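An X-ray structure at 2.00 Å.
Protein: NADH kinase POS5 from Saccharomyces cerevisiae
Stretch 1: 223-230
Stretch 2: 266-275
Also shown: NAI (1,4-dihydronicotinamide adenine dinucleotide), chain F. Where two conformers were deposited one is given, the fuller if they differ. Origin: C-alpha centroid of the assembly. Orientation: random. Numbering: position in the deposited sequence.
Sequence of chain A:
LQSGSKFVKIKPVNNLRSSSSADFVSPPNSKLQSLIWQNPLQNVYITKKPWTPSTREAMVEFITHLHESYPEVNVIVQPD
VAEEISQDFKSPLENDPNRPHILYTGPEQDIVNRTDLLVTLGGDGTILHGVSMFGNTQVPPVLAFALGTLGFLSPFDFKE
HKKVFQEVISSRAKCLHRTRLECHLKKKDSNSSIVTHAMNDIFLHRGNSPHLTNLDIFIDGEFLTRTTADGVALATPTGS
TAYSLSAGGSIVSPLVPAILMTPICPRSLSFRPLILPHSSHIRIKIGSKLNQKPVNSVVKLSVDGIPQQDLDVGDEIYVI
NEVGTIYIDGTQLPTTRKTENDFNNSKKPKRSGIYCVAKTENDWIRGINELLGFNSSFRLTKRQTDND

Stretch 1, residues 223-230: FLTRTTAD
Stretch 2 (266-275) PRSLSFRPLI

Stretch 1 continues a strand that begins earlier in the chain, and the chain turns a corner at Ala229 and Asp230 (phi/psi -57/-38). Its phi/psi values are Phe223 -69/125, Leu224 -93/-61 (a departure from the extended values around it), Thr225 -168/157, Arg226 -98/129, Thr227 -117/138 and Thr228 -113/113; Thr225 and Thr227 point toward stretch 2, Arg226 away. Stretch 2 is mostly loop, touching stretch 1 first at Pro266 and Arg267, then at Phe271 and Leu274, and burying 305 Å² in all. Pro266 (-81/148, C-gamma endo ring) pairs with Ala229 (-162/176) as an antiparallel, non-hydrogen-bonded bridge, CA to CA 4.0 Å. Both side chains lie on the same face of the sheet, so Ala229 CB sits 4.0 Å from Pro266 CB and 3.4 Å from Pro266 CA, and the methyl packs against the ring without a polar demand on either. Thr227 (chi1 t) approaches the same proline, OG1 to Pro266 CB 4.0 Å. Arg267 (-80/72) ties the two backbones together: Arg267 N donates to Thr228 O at 2.8 Å, N-H...O angle 166°, nearly straight. Water 1 adds a second link, accepting from Thr228 N at 2.9 Å and donating to Arg267 O at 3.0 Å. The Arg267 side chain (m, m, m, chi4 157°) starts sideways, CG 4.2 Å from Thr228 CG2 (chi1 m), and its end leads away from stretch 1, beside the dinucleotide. Arg267 CD lies 3.2 Å from NAI N7N, NAI O4B lies over one face of the guanidinium, and Asp230 OD1 (chi1 m) is 3.0 Å from NAI O7N, so both stretches border the ligand. Ser268 (-164/152, chi1 t) makes no contact across; its N donates a weak hydrogen bond to Pro266 O at 2.9 Å, while its OG accepts from Ser270 N at 3.1 Å, angle 165°. Leu269 (-95/-7, m, t) and Ser270 (-128/16, chi1 p) carry the loop out of reach. Phe271 (-86/76, chi1 t, chi2 148°) returns toward the strand and has the largest area covered by stretch 1. Thr227 OG1 lies at the ring edge, near its plane, 3.8 Å from Phe271 CD1; Thr225 CG2 (chi1 t) approaches obliquely, 4.4 Å from Phe271 CE1. Arg272 (-71/139; t, p, p, chi4 87°) and Pro273 (-56/144, C-gamma exo) pass without touching; Arg272 N gives a weak hydrogen bond to Ser270 O at 3.0 Å. Leu274 (-110/147, m, t) begins a strand and points toward Leu224 (t, p): the CA atoms stand 11.3 Å apart, but Leu274 CD1 meets Leu224 CD2 at 3.8 Å, an apolar contact. Ile275 (-118/117, m, m) continues out of reach.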

ATOM      1  N   PHE A 223       0.087  -5.641  25.559  1.00 22.85           N
ATOM      2  CA  PHE A 223       0.754  -6.254  24.432  1.00 22.07           C
ATOM      3  C   PHE A 223      -0.044  -5.961  23.162  1.00 20.89           C
ATOM      4  O   PHE A 223      -1.253  -6.217  23.105  1.00 20.15           O
ATOM      5  CB  PHE A 223       0.892  -7.757  24.652  1.00 22.09           C
ATOM      6  CG  PHE A 223       1.510  -8.468  23.503  1.00 22.97           C
ATOM      7  CD1 PHE A 223       2.866  -8.303  23.209  1.00 23.05           C
ATOM      8  CD2 PHE A 223       0.739  -9.299  22.694  1.00 24.64           C
ATOM      9  CE1 PHE A 223       3.444  -8.974  22.137  1.00 21.34           C
ATOM     10  CE2 PHE A 223       1.317  -9.973  21.626  1.00 22.80           C
ATOM     11  CZ  PHE A 223       2.662  -9.810  21.356  1.00 21.88           C
ATOM     12  N   LEU A 224       0.630  -5.377  22.171  1.00 19.27           N
ATOM     13  CA  LEU A 224      -0.005  -5.072  20.888  1.00 18.85           C
ATOM     14  C   LEU A 224       0.215  -6.208  19.917  1.00 18.30           C
ATOM     15  O   LEU A 224      -0.731  -6.825  19.449  1.00 17.68           O
ATOM     16  CB  LEU A 224       0.515  -3.758  20.273  1.00 18.70           C
ATOM     17  CG  LEU A 224       0.109  -3.502  18.810  1.00 19.41           C
ATOM     18  CD1 LEU A 224      -1.373  -3.115  18.687  1.00 20.01           C
ATOM     19  CD2 LEU A 224       0.990  -2.460  18.173  1.00 18.57           C
ATOM     20  N   THR A 225       1.479  -6.486  19.609  1.00 18.32           N
ATOM     21  CA  THR A 225       1.774  -7.466  18.595  1.00 18.25           C
ATOM     22  C   THR A 225       3.251  -7.829  18.628  1.00 18.41           C
ATOM     23  O   THR A 225       4.079  -7.055  19.124  1.00 18.29           O
ATOM     24  CB  THR A 225       1.396  -6.909  17.170  1.00 17.74           C
ATOM     25  OG1 THR A 225       1.294  -7.991  16.243  1.00 17.96           O
ATOM     26  CG2 THR A 225       2.418  -5.873  16.680  1.00 17.51           C
ATOM     27  N   ARG A 226       3.557  -9.008  18.101  1.00 18.83           N
ATOM     28  CA  ARG A 226       4.924  -9.371  17.715  1.00 20.02           C
ATOM     29  C   ARG A 226       5.089  -9.153  16.222  1.00 19.26           C
ATOM     30  O   ARG A 226       4.278  -9.637  15.425  1.00 19.06           O
ATOM     31  CB  ARG A 226       5.191 -10.847  18.014  1.00 21.01           C
ATOM     32  CG  ARG A 226       6.465 -11.404  17.377  1.00 24.19           C
ATOM     33  CD  ARG A 226       7.550 -11.638  18.421  1.00 29.08           C
ATOM     34  NE  ARG A 226       8.276 -12.841  18.089  1.00 32.30           N
ATOM     35  CZ  ARG A 226       9.085 -13.503  18.906  1.00 33.34           C
ATOM     36  NH1 ARG A 226       9.317 -13.093  20.159  1.00 33.62           N
ATOM     37  NH2 ARG A 226       9.660 -14.590  18.453  1.00 32.97           N
ATOM     38  N   THR A 227       6.135  -8.442  15.829  1.00 18.58           N
ATOM     39  CA  THR A 227       6.424  -8.324  14.411  1.00 18.62           C
ATOM     40  C   THR A 227       7.778  -8.955  14.077  1.00 18.88           C
ATOM     41  O   THR A 227       8.759  -8.775  14.817  1.00 19.37           O
ATOM     42  CB  THR A 227       6.323  -6.867  13.901  1.00 18.58           C
ATOM     43  OG1 THR A 227       6.643  -6.817  12.499  1.00 18.80           O
ATOM     44  CG2 THR A 227       7.258  -5.925  14.679  1.00 18.53           C
ATOM     45  N   THR A 228       7.806  -9.676  12.959  0.50 18.48           N
ATOM     46  CA  THR A 228       9.014 -10.263  12.382  0.50 18.37           C
ATOM     47  C   THR A 228       9.266  -9.528  11.065  0.50 18.57           C
ATOM     48  O   THR A 228       8.461  -9.624  10.133  0.50 18.58           O
ATOM     49  CB  THR A 228       8.818 -11.767  12.151  0.50 18.27           C
ATOM     50  OG1 THR A 228       8.638 -12.414  13.416  0.50 17.51           O
ATOM     51  CG2 THR A 228      10.018 -12.388  11.441  0.50 19.36           C
ATOM     52  N   ALA A 229      10.356  -8.764  10.999  1.00 18.26           N
ATOM     53  CA  ALA A 229      10.507  -7.754   9.943  1.00 18.11           C
ATOM     54  C   ALA A 229      11.942  -7.316   9.780  1.00 18.03           C
ATOM     55  O   ALA A 229      12.803  -7.732  10.557  1.00 18.69           O
ATOM     56  CB  ALA A 229       9.639  -6.532  10.292  1.00 17.40           C
ATOM     57  N   ASP A 230      12.201  -6.459   8.789  1.00 17.39           N
ATOM     58  CA  ASP A 230      13.437  -5.674   8.784  1.00 17.16           C
ATOM     59  C   ASP A 230      13.556  -4.842  10.062  1.00 17.24           C
ATOM     60  O   ASP A 230      14.660  -4.664  10.599  1.00 16.65           O
ATOM     61  CB  ASP A 230      13.514  -4.753   7.555  1.00 17.26           C
ATOM     62  CG  ASP A 230      13.929  -5.485   6.303  1.00 17.57           C
ATOM     63  OD1 ASP A 230      14.233  -6.697   6.377  1.00 19.27           O
ATOM     64  OD2 ASP A 230      13.945  -4.847   5.237  1.00 17.25           O
ATOM     65  N   PRO A 266       7.607  -5.769   6.988  1.00 17.62           N
ATOM     66  CA  PRO A 266       7.167  -6.827   7.906  1.00 17.51           C
ATOM     67  C   PRO A 266       6.722  -8.106   7.187  1.00 17.59           C
ATOM     68  O   PRO A 266       6.162  -8.033   6.087  1.00 17.43           O
ATOM     69  CB  PRO A 266       5.974  -6.189   8.628  1.00 16.88           C
ATOM     70  CG  PRO A 266       5.358  -5.273   7.559  1.00 17.62           C
ATOM     71  CD  PRO A 266       6.565  -4.737   6.772  1.00 17.22           C
ATOM     72  N   ARG A 267       6.947  -9.253   7.829  1.00 17.92           N
ATOM     73  CA  ARG A 267       6.422 -10.542   7.363  1.00 18.72           C
ATOM     74  C   ARG A 267       4.979 -10.652   7.774  1.00 18.26           C
ATOM     75  O   ARG A 267       4.627 -11.397   8.692  1.00 17.38           O
ATOM     76  CB  ARG A 267       7.178 -11.720   7.974  1.00 19.49           C
ATOM     77  CG  ARG A 267       8.594 -11.878   7.501  1.00 22.31           C
ATOM     78  CD  ARG A 267       8.680 -12.012   5.988  1.00 25.90           C
ATOM     79  NE  ARG A 267       8.026 -13.202   5.455  1.00 26.77           N
ATOM     80  CZ  ARG A 267       7.597 -13.311   4.195  1.00 28.58           C
ATOM     81  NH1 ARG A 267       7.718 -12.295   3.350  1.00 27.66           N
ATOM     82  NH2 ARG A 267       7.020 -14.432   3.782  1.00 28.74           N
ATOM     83  N   SER A 268       4.144  -9.875   7.108  1.00 17.94           N
ATOM     84  CA  SER A 268       2.735  -9.843   7.435  1.00 18.24           C
ATOM     85  C   SER A 268       2.046  -9.185   6.253  1.00 18.04           C
ATOM     86  O   SER A 268       2.652  -8.377   5.554  1.00 17.67           O
ATOM     87  CB  SER A 268       2.485  -9.025   8.708  1.00 18.19           C
ATOM     88  OG  SER A 268       1.107  -8.996   9.046  1.00 19.31           O
ATOM     89  N   LEU A 269       0.787  -9.541   6.035  1.00 18.17           N
ATOM     90  CA  LEU A 269      -0.036  -8.836   5.056  1.00 18.32           C
ATOM     91  C   LEU A 269      -0.877  -7.753   5.723  1.00 18.68           C
ATOM     92  O   LEU A 269      -1.524  -6.959   5.041  1.00 20.10           O
ATOM     93  CB  LEU A 269      -0.929  -9.833   4.320  1.00 18.40           C
ATOM     94  CG  LEU A 269      -0.225 -10.775   3.330  1.00 18.20           C
ATOM     95  CD1 LEU A 269      -1.240 -11.776   2.769  1.00 19.37           C
ATOM     96  CD2 LEU A 269       0.459 -10.002   2.187  1.00 17.47           C
ATOM     97  N   SER A 270      -0.857  -7.695   7.051  1.00 18.07           N
ATOM     98  CA  SER A 270      -1.840  -6.872   7.766  1.00 17.06           C
ATOM     99  C   SER A 270      -1.291  -5.870   8.783  1.00 16.66           C
ATOM    100  O   SER A 270      -2.048  -5.376   9.627  1.00 16.72           O
ATOM    101  CB  SER A 270      -2.865  -7.774   8.448  1.00 17.12           C
ATOM    102  OG  SER A 270      -2.231  -8.786   9.225  1.00 16.53           O
ATOM    103  N   PHE A 271       0.007  -5.573   8.728  1.00 15.78           N
ATOM    104  CA  PHE A 271       0.575  -4.547   9.617  1.00 15.10           C
ATOM    105  C   PHE A 271       0.397  -3.186   8.956  1.00 14.92           C
ATOM    106  O   PHE A 271       1.341  -2.614   8.393  1.00 15.29           O
ATOM    107  CB  PHE A 271       2.054  -4.811   9.958  1.00 14.87           C
ATOM    108  CG  PHE A 271       2.569  -4.033  11.170  1.00 14.76           C
ATOM    109  CD1 PHE A 271       3.558  -4.586  11.992  1.00 14.85           C
ATOM    110  CD2 PHE A 271       2.095  -2.761  11.474  1.00 13.46           C
ATOM    111  CE1 PHE A 271       4.044  -3.874  13.110  1.00 14.77           C
ATOM    112  CE2 PHE A 271       2.576  -2.039  12.586  1.00 14.91           C
ATOM    113  CZ  PHE A 271       3.548  -2.597  13.398  1.00 16.13           C
ATOM    114  N   ARG A 272      -0.835  -2.681   9.009  1.00 14.73           N
ATOM    115  CA  ARG A 272      -1.147  -1.356   8.484  1.00 14.06           C
ATOM    116  C   ARG A 272      -0.513  -0.338   9.432  1.00 14.04           C
ATOM    117  O   ARG A 272      -0.592  -0.517  10.643  1.00 14.22           O
ATOM    118  CB  ARG A 272      -2.680  -1.162   8.454  1.00 14.17           C
ATOM    119  CG  ARG A 272      -3.183   0.108   7.723  1.00 12.88           C
ATOM    120  CD  ARG A 272      -2.903   0.061   6.211  1.00 13.45           C
ATOM    121  NE  ARG A 272      -3.648  -0.995   5.508  1.00 15.04           N
ATOM    122  CZ  ARG A 272      -4.885  -0.852   5.020  1.00 16.10           C
ATOM    123  NH1 ARG A 272      -5.540   0.291   5.173  1.00 12.75           N
ATOM    124  NH2 ARG A 272      -5.480  -1.855   4.375  1.00 16.59           N
ATOM    125  N   PRO A 273       0.102   0.740   8.899  1.00 14.25           N
ATOM    126  CA  PRO A 273       0.725   1.730   9.792  1.00 14.79           C
ATOM    127  C   PRO A 273      -0.268   2.293  10.811  1.00 14.86           C
ATOM    128  O   PRO A 273      -1.456   2.450  10.494  1.00 14.97           O
ATOM    129  CB  PRO A 273       1.194   2.831   8.825  1.00 14.59           C
ATOM    130  CG  PRO A 273       1.382   2.124   7.512  1.00 15.40           C
ATOM    131  CD  PRO A 273       0.256   1.109   7.478  1.00 14.45           C
ATOM    132  N   LEU A 274       0.209   2.557  12.027  1.00 14.67           N
ATOM    133  CA  LEU A 274      -0.647   3.053  13.113  1.00 15.47           C
ATOM    134  C   LEU A 274      -0.331   4.500  13.453  1.00 15.64           C
ATOM    135  O   LEU A 274       0.832   4.919  13.383  1.00 15.06           O
ATOM    136  CB  LEU A 274      -0.453   2.212  14.392  1.00 15.18           C
ATOM    137  CG  LEU A 274      -0.771   0.715  14.385  1.00 17.22           C
ATOM    138  CD1 LEU A 274      -0.504   0.133  15.792  1.00 17.63           C
ATOM    139  CD2 LEU A 274      -2.214   0.400  13.903  1.00 17.69           C
ATOM    140  N   ILE A 275      -1.361   5.245  13.846  1.00 16.33           N
ATOM    141  CA  ILE A 275      -1.187   6.610  14.337  1.00 16.85           C
ATOM    142  C   ILE A 275      -1.683   6.623  15.782  1.00 17.19           C
ATOM    143  O   ILE A 275      -2.860   6.347  16.055  1.00 16.50           O
ATOM    144  CB  ILE A 275      -1.972   7.658  13.498  1.00 17.18           C
ATOM    145  CG1 ILE A 275      -1.705   7.519  11.968  1.00 17.65           C
ATOM    146  CG2 ILE A 275      -1.705   9.083  14.011  1.00 16.24           C
ATOM    147  CD1 ILE A 275      -0.307   7.910  11.508  1.00 19.08           C
TER
HETATM  148  PA  NAI F1001      15.019 -16.895   6.855  1.00 36.35           P
HETATM  149  O1A NAI F1001      14.713 -17.947   7.867  1.00 37.53           O
HETATM  150  O2A NAI F1001      15.955 -15.707   7.396  1.00 36.25           O
HETATM  151  O5B NAI F1001      13.807 -16.021   6.443  1.00 36.00           O
HETATM  152  C5B NAI F1001      12.890 -16.527   5.608  1.00 32.70           C
HETATM  153  C4B NAI F1001      11.535 -16.192   6.128  1.00 29.89           C
HETATM  154  O4B NAI F1001      10.877 -16.029   4.871  1.00 27.67           O
HETATM  155  C3B NAI F1001      11.041 -17.497   6.741  1.00 28.59           C
HETATM  156  O3B NAI F1001       9.843 -17.224   7.475  1.00 28.81           O
HETATM  157  C2B NAI F1001      10.757 -18.310   5.480  1.00 27.85           C
HETATM  158  O2B NAI F1001       9.812 -19.357   5.705  1.00 31.14           O
HETATM  159  C1B NAI F1001      10.126 -17.237   4.597  1.00 26.94           C
HETATM  160  N9A NAI F1001      10.266 -17.514   3.152  1.00 26.06           N
HETATM  161  C8A NAI F1001      11.394 -17.846   2.503  1.00 26.48           C
HETATM  162  N7A NAI F1001      11.115 -18.031   1.214  1.00 25.74           N
HETATM  163  C5A NAI F1001       9.808 -17.808   1.044  1.00 24.17           C
HETATM  164  C6A NAI F1001       8.960 -17.829  -0.052  1.00 22.34           C
HETATM  165  N6A NAI F1001       9.408 -18.121  -1.288  1.00 19.86           N
HETATM  166  N1A NAI F1001       7.661 -17.544   0.145  1.00 20.66           N
HETATM  167  C2A NAI F1001       7.182 -17.239   1.344  1.00 22.65           C
HETATM  168  N3A NAI F1001       7.961 -17.203   2.411  1.00 22.91           N
HETATM  169  C4A NAI F1001       9.273 -17.478   2.283  1.00 24.80           C
HETATM  170  O3  NAI F1001      15.863 -17.449   5.541  1.00 32.83           O
HETATM  171  PN  NAI F1001      15.400 -18.587   4.513  1.00 29.57           P
HETATM  172  O1N NAI F1001      14.321 -19.410   5.111  1.00 30.72           O
HETATM  173  O2N NAI F1001      16.655 -19.209   4.042  1.00 29.76           O
HETATM  174  O5D NAI F1001      14.756 -17.723   3.291  1.00 27.14           O
HETATM  175  C5D NAI F1001      15.549 -16.715   2.624  1.00 24.31           C
HETATM  176  C4D NAI F1001      14.650 -15.532   2.239  1.00 22.12           C
HETATM  177  O4D NAI F1001      14.493 -14.690   3.389  1.00 20.84           O
HETATM  178  C3D NAI F1001      15.282 -14.572   1.231  1.00 20.98           C
HETATM  179  O3D NAI F1001      15.170 -15.112  -0.091  1.00 21.71           O
HETATM  180  C2D NAI F1001      14.380 -13.334   1.396  1.00 19.57           C
HETATM  181  O2D NAI F1001      13.290 -13.365   0.450  1.00 18.22           O
HETATM  182  C1D NAI F1001      13.825 -13.510   2.836  1.00 19.03           C
HETATM  183  N1N NAI F1001      14.097 -12.244   3.556  1.00 18.30           N
HETATM  184  C2N NAI F1001      12.989 -11.473   3.943  1.00 16.92           C
HETATM  185  C3N NAI F1001      13.156 -10.263   4.601  1.00 16.11           C
HETATM  186  C7N NAI F1001      11.892  -9.476   4.999  1.00 16.10           C
HETATM  187  O7N NAI F1001      11.942  -8.391   5.585  1.00 17.88           O
HETATM  188  N7N NAI F1001      10.765 -10.062   4.625  1.00 14.10           N
HETATM  189  C4N NAI F1001      14.448  -9.791   4.874  1.00 18.59           C
HETATM  190  C5N NAI F1001      15.571 -10.554   4.485  1.00 17.60           C
HETATM  191  C6N NAI F1001      15.402 -11.773   3.828  1.00 15.70           C
HETATM  192  O   HOH W   1       5.580 -10.871  11.508  1.00 22.78           O